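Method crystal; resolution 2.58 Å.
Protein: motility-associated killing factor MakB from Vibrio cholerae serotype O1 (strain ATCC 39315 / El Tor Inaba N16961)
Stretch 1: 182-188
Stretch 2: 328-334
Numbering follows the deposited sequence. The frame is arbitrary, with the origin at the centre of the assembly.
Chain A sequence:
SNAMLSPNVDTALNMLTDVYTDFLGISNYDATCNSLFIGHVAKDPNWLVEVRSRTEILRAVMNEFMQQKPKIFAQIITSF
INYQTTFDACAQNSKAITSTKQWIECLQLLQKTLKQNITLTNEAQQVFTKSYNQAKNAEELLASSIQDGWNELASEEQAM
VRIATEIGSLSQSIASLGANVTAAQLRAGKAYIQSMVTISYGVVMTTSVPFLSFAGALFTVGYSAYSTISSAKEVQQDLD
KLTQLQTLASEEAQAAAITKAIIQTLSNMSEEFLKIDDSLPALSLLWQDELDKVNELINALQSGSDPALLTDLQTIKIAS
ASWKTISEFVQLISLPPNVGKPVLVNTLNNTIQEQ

Stretch 1 (182-188) TAAQLRA
Stretch 2 328-334: EFVQLIS

This is a small apolar contact between two helices that cross almost at right angles, with no hydrogen bond between them. The stretches lie far apart in one chain and together bury 242 Å². Helix 183-187 and helix 328-333 run at 89° to each other, and their axes approach to 10.3 Å. In register, Arg-187 CA lies 6.2 Å from Phe-329 CA, and Leu-186 CA lies 7.3 Å from Leu-332 CA.

Thr-182 caps the first helix. Its chi1 is p, and Thr-182 OG1 accepts a weak hydrogen bond from Gln-185 N at 3.3 Å. Helical phi/psi follow from Ala-183 (-83/-45) to Arg-187 (-63/-34). The second stretch is already helical at Glu-328 (-71/-31).

Leu-186 is buried and its CA-to-CB bond points toward the other helix. Leu-186 CB, set by the backbone, lies 3.8 Å from Phe-329 CE1; chi1 m and chi2 t place Leu-186 CD1 3.8 Å from Ile-333 CG2. A branched apolar chain suits this place, since it meets two hydrophobic residues at once.

Phe-329 is buried, its apolar ring suited to a place against Leu-186. Its CA-to-CB bond points sideways, but chi1 t and chi2 84° bring the ring nearer to the first helix. The ring edge meets backbone: Phe-329 CE1 is 3.8 Å from Arg-187 N and 3.9 Å from Ala-183 O. Those two polar atoms are already paired by a 2.8 Å helical hydrogen bond, Arg-187 N to Ala-183 O. Ala-183 CB comes no nearer than 4.7 Å, to Phe-329 CZ.

The CA-to-CB bond of Leu-332 points toward the first helix; chi1 is m and chi2 t, and Leu-332 CD1 lies 3.5 Å from Leu-186 O. Ile-333 is buried; its CA-to-CB bond points sideways, and with chi1 p and chi2 t its apolar side chain packs against Leu-186. The CA-to-CB bond of Arg-187 points sideways; chi1 and chi2 are t, chi3 is p (38°) and chi4 is 164°. Arg-187 CB lies 4.1 Å from Phe-329 CD1, while Arg-187 NH1 is hydrogen-bonded elsewhere in the structure.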

ATOM      1  N   THR A 182       8.489   8.776   4.248  1.00138.04           N
ATOM      2  CA  THR A 182       9.822   8.335   4.640  1.00136.99           C
ATOM      3  C   THR A 182       9.876   8.125   6.150  1.00139.92           C
ATOM      4  O   THR A 182       8.891   8.324   6.864  1.00137.01           O
ATOM      5  CB  THR A 182      10.886   9.342   4.194  1.00138.89           C
ATOM      6  OG1 THR A 182      10.815  10.507   5.024  1.00141.50           O
ATOM      7  CG2 THR A 182      10.664   9.738   2.741  1.00131.24           C
ATOM      8  N   ALA A 183      11.056   7.722   6.633  1.00142.71           N
ATOM      9  CA  ALA A 183      11.285   7.472   8.054  1.00146.00           C
ATOM     10  C   ALA A 183      11.605   8.747   8.828  1.00138.76           C
ATOM     11  O   ALA A 183      11.062   8.965   9.919  1.00106.66           O
ATOM     12  CB  ALA A 183      12.418   6.458   8.235  1.00145.45           C
ATOM     13  N   ALA A 184      12.484   9.597   8.286  1.00150.22           N
ATOM     14  CA  ALA A 184      12.800  10.856   8.952  1.00150.77           C
ATOM     15  C   ALA A 184      11.568  11.739   9.081  1.00139.03           C
ATOM     16  O   ALA A 184      11.445  12.503  10.048  1.00123.19           O
ATOM     17  CB  ALA A 184      13.904  11.595   8.197  1.00140.61           C
ATOM     18  N   GLN A 185      10.647  11.646   8.122  1.00126.84           N
ATOM     19  CA  GLN A 185       9.391  12.378   8.232  1.00137.88           C
ATOM     20  C   GLN A 185       8.555  11.855   9.392  1.00137.50           C
ATOM     21  O   GLN A 185       8.145  12.622  10.272  1.00128.00           O
ATOM     22  CB  GLN A 185       8.612  12.282   6.920  1.00139.79           C
ATOM     23  CG  GLN A 185       9.171  13.154   5.808  1.00143.13           C
ATOM     24  CD  GLN A 185       9.203  14.621   6.185  1.00120.75           C
ATOM     25  OE1 GLN A 185       8.167  15.289   6.206  1.00105.48           O
ATOM     26  NE2 GLN A 185      10.391  15.129   6.499  1.00101.48           N
ATOM     27  N   LEU A 186       8.310  10.542   9.416  1.00137.22           N
ATOM     28  CA  LEU A 186       7.444   9.953  10.434  1.00120.77           C
ATOM     29  C   LEU A 186       8.062  10.052  11.825  1.00120.91           C
ATOM     30  O   LEU A 186       7.355  10.330  12.803  1.00113.80           O
ATOM     31  CB  LEU A 186       7.141   8.499  10.076  1.00111.39           C
ATOM     32  CG  LEU A 186       6.237   8.275   8.861  1.00113.54           C
ATOM     33  CD1 LEU A 186       6.326   6.834   8.377  1.00108.81           C
ATOM     34  CD2 LEU A 186       4.797   8.643   9.194  1.00100.61           C
ATOM     35  N   ARG A 187       9.374   9.826  11.938  1.00115.51           N
ATOM     36  CA  ARG A 187      10.025   9.945  13.240  1.00129.12           C
ATOM     37  C   ARG A 187       9.934  11.367  13.778  1.00135.79           C
ATOM     38  O   ARG A 187       9.799  11.566  14.993  1.00121.42           O
ATOM     39  CB  ARG A 187      11.483   9.486  13.151  1.00137.21           C
ATOM     40  CG  ARG A 187      12.291   9.727  14.428  1.00146.59           C
ATOM     41  CD  ARG A 187      13.520   8.825  14.533  1.00151.39           C
ATOM     42  NE  ARG A 187      14.180   8.619  13.245  1.00153.42           N
ATOM     43  CZ  ARG A 187      15.415   8.143  13.105  1.00139.66           C
ATOM     44  NH1 ARG A 187      15.936   7.982  11.895  1.00118.90           N
ATOM     45  NH2 ARG A 187      16.134   7.838  14.177  1.00134.62           N
ATOM     46  N   ALA A 188       9.972  12.365  12.894  1.00138.75           N
ATOM     47  CA  ALA A 188       9.899  13.765  13.294  1.00140.63           C
ATOM     48  C   ALA A 188       8.501  14.201  13.714  1.00141.56           C
ATOM     49  O   ALA A 188       8.327  15.357  14.119  1.00142.63           O
ATOM     50  CB  ALA A 188      10.392  14.661  12.156  1.00153.62           C
ATOM     51  N   GLU A 328       8.147   3.563  20.146  1.00125.91           N
ATOM     52  CA  GLU A 328       7.536   4.871  19.941  1.00120.72           C
ATOM     53  C   GLU A 328       7.351   5.185  18.461  1.00116.50           C
ATOM     54  O   GLU A 328       6.403   5.890  18.094  1.00117.67           O
ATOM     55  CB  GLU A 328       8.373   5.955  20.621  1.00120.58           C
ATOM     56  CG  GLU A 328       8.241   5.976  22.139  1.00128.49           C
ATOM     57  CD  GLU A 328       9.211   6.942  22.802  1.00142.71           C
ATOM     58  OE1 GLU A 328       9.784   7.799  22.097  1.00143.01           O
ATOM     59  OE2 GLU A 328       9.404   6.837  24.032  1.00146.54           O
ATOM     60  N   PHE A 329       8.237   4.677  17.598  1.00115.13           N
ATOM     61  CA  PHE A 329       8.055   4.878  16.164  1.00113.29           C
ATOM     62  C   PHE A 329       6.851   4.105  15.644  1.00112.04           C
ATOM     63  O   PHE A 329       6.157   4.571  14.731  1.00115.67           O
ATOM     64  CB  PHE A 329       9.309   4.460  15.398  1.00108.72           C
ATOM     65  CG  PHE A 329       9.196   4.645  13.910  1.00117.92           C
ATOM     66  CD1 PHE A 329       9.459   5.875  13.331  1.00123.95           C
ATOM     67  CD2 PHE A 329       8.825   3.594  13.089  1.00117.32           C
ATOM     68  CE1 PHE A 329       9.355   6.053  11.962  1.00122.85           C
ATOM     69  CE2 PHE A 329       8.716   3.770  11.718  1.00117.85           C
ATOM     70  CZ  PHE A 329       8.984   5.000  11.155  1.00110.88           C
ATOM     71  N   VAL A 330       6.593   2.925  16.203  1.00108.98           N
ATOM     72  CA  VAL A 330       5.466   2.124  15.741  1.00104.13           C
ATOM     73  C   VAL A 330       4.147   2.714  16.236  1.00101.59           C
ATOM     74  O   VAL A 330       3.123   2.620  15.549  1.00 99.43           O
ATOM     75  CB  VAL A 330       5.651   0.657  16.177  1.00100.81           C
ATOM     76  CG1 VAL A 330       4.456  -0.183  15.794  1.00 94.72           C
ATOM     77  CG2 VAL A 330       6.916   0.072  15.545  1.00 95.86           C
ATOM     78  N   GLN A 331       4.148   3.357  17.407  1.00101.44           N
ATOM     79  CA  GLN A 331       2.931   3.990  17.906  1.00117.17           C
ATOM     80  C   GLN A 331       2.493   5.168  17.049  1.00125.05           C
ATOM     81  O   GLN A 331       1.329   5.578  17.125  1.00130.82           O
ATOM     82  CB  GLN A 331       3.130   4.444  19.350  1.00130.69           C
ATOM     83  CG  GLN A 331       3.223   3.305  20.346  1.00138.89           C
ATOM     84  CD  GLN A 331       3.745   3.750  21.699  1.00145.32           C
ATOM     85  OE1 GLN A 331       4.504   4.715  21.802  1.00149.84           O
ATOM     86  NE2 GLN A 331       3.341   3.044  22.744  1.00143.80           N
ATOM     87  N   LEU A 332       3.395   5.720  16.236  1.00125.03           N
ATOM     88  CA  LEU A 332       3.027   6.848  15.384  1.00123.92           C
ATOM     89  C   LEU A 332       2.370   6.381  14.090  1.00115.46           C
ATOM     90  O   LEU A 332       1.350   6.942  13.673  1.00118.77           O
ATOM     91  CB  LEU A 332       4.253   7.713  15.078  1.00118.88           C
ATOM     92  CG  LEU A 332       4.936   8.362  16.287  1.00124.83           C
ATOM     93  CD1 LEU A 332       6.177   9.141  15.864  1.00118.53           C
ATOM     94  CD2 LEU A 332       3.964   9.256  17.046  1.00115.23           C
ATOM     95  N   ILE A 333       2.926   5.348  13.449  1.00113.48           N
ATOM     96  CA  ILE A 333       2.321   4.822  12.226  1.00122.62           C
ATOM     97  C   ILE A 333       1.039   4.046  12.507  1.00131.57           C
ATOM     98  O   ILE A 333       0.237   3.830  11.589  1.00135.41           O
ATOM     99  CB  ILE A 333       3.322   3.943  11.452  1.00112.61           C
ATOM    100  CG1 ILE A 333       3.834   2.808  12.338  1.00108.50           C
ATOM    101  CG2 ILE A 333       4.489   4.776  10.933  1.00116.16           C
ATOM    102  CD1 ILE A 333       4.860   1.932  11.660  1.00102.36           C
ATOM    103  N   SER A 334       0.820   3.616  13.752  1.00142.42           N
ATOM    104  CA  SER A 334      -0.416   2.930  14.123  1.00147.60           C
ATOM    105  C   SER A 334      -1.611   3.867  14.202  1.00143.10           C
ATOM    106  O   SER A 334      -2.749   3.412  14.052  1.00135.31           O
ATOM    107  CB  SER A 334      -0.253   2.221  15.469  1.00153.75           C
ATOM    108  OG  SER A 334       0.018   3.152  16.505  1.00153.22           O
TER